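Local structure of LIM domain only protein 7 (Homo sapiens, 2EAQ) at residues T22-W25 with I30-A33. The protein is of unsettled function, but carries a PDZ domain, a module that in its relatives usually binds the C-terminal tails of partner proteins. Sequence-based numbering, arbitrary orientation.
Sequences TIKW and IFVA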
loop_
_atom_site.group_PDB
_atom_site.type_symbol
_atom_site.label_atom_id
_atom_site.label_comp_id
_atom_site.label_asym_id
_atom_site.label_seq_id
_atom_site.Cartn_x
_atom_site.Cartn_y
_atom_site.Cartn_z
ATOM N N THR A 22 4.150 -6.567 0.495
ATOM C CA THR A 22 4.228 -6.626 1.977
ATOM C C THR A 22 4.807 -5.287 2.423
ATOM O O THR A 22 5.478 -4.573 1.649
ATOM C CB THR A 22 5.110 -7.736 2.494
ATOM O OG1 THR A 22 6.439 -7.572 2.019
ATOM C CG2 THR A 22 4.553 -9.110 2.026
ATOM N N ILE A 23 4.570 -4.949 3.688
ATOM C CA ILE A 23 5.015 -3.686 4.253
ATOM C C ILE A 23 6.178 -3.871 5.196
ATOM O O ILE A 23 6.247 -4.898 5.938
ATOM C CB ILE A 23 3.843 -3.053 5.008
ATOM C CG1 ILE A 23 2.744 -2.661 3.999
ATOM C CG2 ILE A 23 4.302 -1.769 5.779
ATOM C CD1 ILE A 23 1.534 -1.933 4.578
ATOM N N LYS A 24 7.117 -2.940 5.089
ATOM C CA LYS A 24 8.249 -2.812 5.999
ATOM C C LYS A 24 7.873 -1.727 6.980
ATOM O O LYS A 24 7.693 -0.539 6.628
ATOM C CB LYS A 24 9.522 -2.375 5.277
ATOM C CG LYS A 24 10.684 -2.252 6.290
ATOM C CD LYS A 24 12.018 -2.142 5.585
ATOM C CE LYS A 24 12.339 -0.672 5.413
ATOM N NZ LYS A 24 13.843 -0.400 5.445
ATOM N N TRP A 25 7.694 -2.139 8.245
ATOM C CA TRP A 25 7.456 -1.181 9.313
ATOM C C TRP A 25 8.804 -0.633 9.732
ATOM O O TRP A 25 9.700 -1.388 10.182
ATOM C CB TRP A 25 6.778 -1.914 10.460
ATOM C CG TRP A 25 5.361 -2.271 10.096
ATOM C CD1 TRP A 25 4.972 -3.265 9.231
ATOM C CD2 TRP A 25 4.186 -1.598 10.502
ATOM N NE1 TRP A 25 3.602 -3.244 9.073
ATOM C CE2 TRP A 25 3.087 -2.231 9.839
ATOM C CE3 TRP A 25 3.931 -0.498 11.371
ATOM C CZ2 TRP A 25 1.770 -1.828 10.011
ATOM C CZ3 TRP A 25 2.603 -0.106 11.540
ATOM C CH2 TRP A 25 1.541 -0.768 10.865
ATOM N N ILE A 30 6.092 3.679 7.234
ATOM C CA ILE A 30 5.877 2.325 6.655
ATOM C C ILE A 30 6.276 2.417 5.188
ATOM O O ILE A 30 6.048 3.450 4.528
ATOM C CB ILE A 30 4.447 1.795 6.804
ATOM C CG1 ILE A 30 3.434 2.864 6.457
ATOM C CG2 ILE A 30 4.202 1.291 8.239
ATOM C CD1 ILE A 30 2.027 2.256 6.202
ATOM N N PHE A 31 6.856 1.349 4.681
ATOM C CA PHE A 31 7.415 1.293 3.319
ATOM C C PHE A 31 7.037 -0.012 2.651
ATOM O O PHE A 31 6.614 -0.961 3.299
ATOM C CB PHE A 31 8.947 1.393 3.380
ATOM C CG PHE A 31 9.450 2.619 4.103
ATOM C CD1 PHE A 31 9.488 2.641 5.497
ATOM C CD2 PHE A 31 9.784 3.751 3.368
ATOM C CE1 PHE A 31 9.851 3.835 6.169
ATOM C CE2 PHE A 31 10.156 4.925 3.999
ATOM C CZ PHE A 31 10.182 4.946 5.401
ATOM N N VAL A 32 7.154 -0.040 1.325
ATOM C CA VAL A 32 6.901 -1.290 0.600
ATOM C C VAL A 32 8.133 -2.180 0.760
ATOM O O VAL A 32 9.264 -1.814 0.394
ATOM C CB VAL A 32 6.606 -0.999 -0.878
ATOM C CG1 VAL A 32 6.478 -2.290 -1.614
ATOM C CG2 VAL A 32 5.319 -0.175 -0.994
ATOM N N ALA A 33 7.915 -3.363 1.340
ATOM C CA ALA A 33 9.044 -4.296 1.556
ATOM C C ALA A 33 9.312 -5.213 0.354
ATOM O O ALA A 33 10.453 -5.598 0.045
ATOM C CB ALA A 33 8.751 -5.155 2.775
#
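I30 and K24 bury more surface than any other residues where segments 22-25 and 30-33 meet as neighbours in the antiparallel hairpin 21-26/29-35 of the PDZ fold. F31 pairs with K24 through two backbone bonds: K24 N reaches F31 O at 2.7 Å, nearly straight, and F31 N returns a bond to K24 O at 2.8 Å. Further along, A33 N donates to T22 O, also at 2.7 Å, so three bonds hold the short ladder while segments 22-25 and 30-33 run at 135° to each other, well short of antiparallel.

On the side with W25, I30 sends its CG2 methyl over the indole, 3.7 Å from the centroid of the six-membered ring and 17° off its normal, a CH-pi contact. With chi1 at 45°, I30 CG1 lies between the backbone N and the carbonyl carbon, and CG2 is placed beside the N, anti to the carbonyl carbon. I23 CG2 meets I30 CB at 3.7 Å, and both isoleucines continue onto W68 of helix 65-78, the helix that in PDZ domains borders the peptide groove beside strand 21-26. Across the sheet, K24 and F31 both start out on the other face, although the K24 chain then leads away, and the A33 methyl lies 3.8 Å from K24 CB.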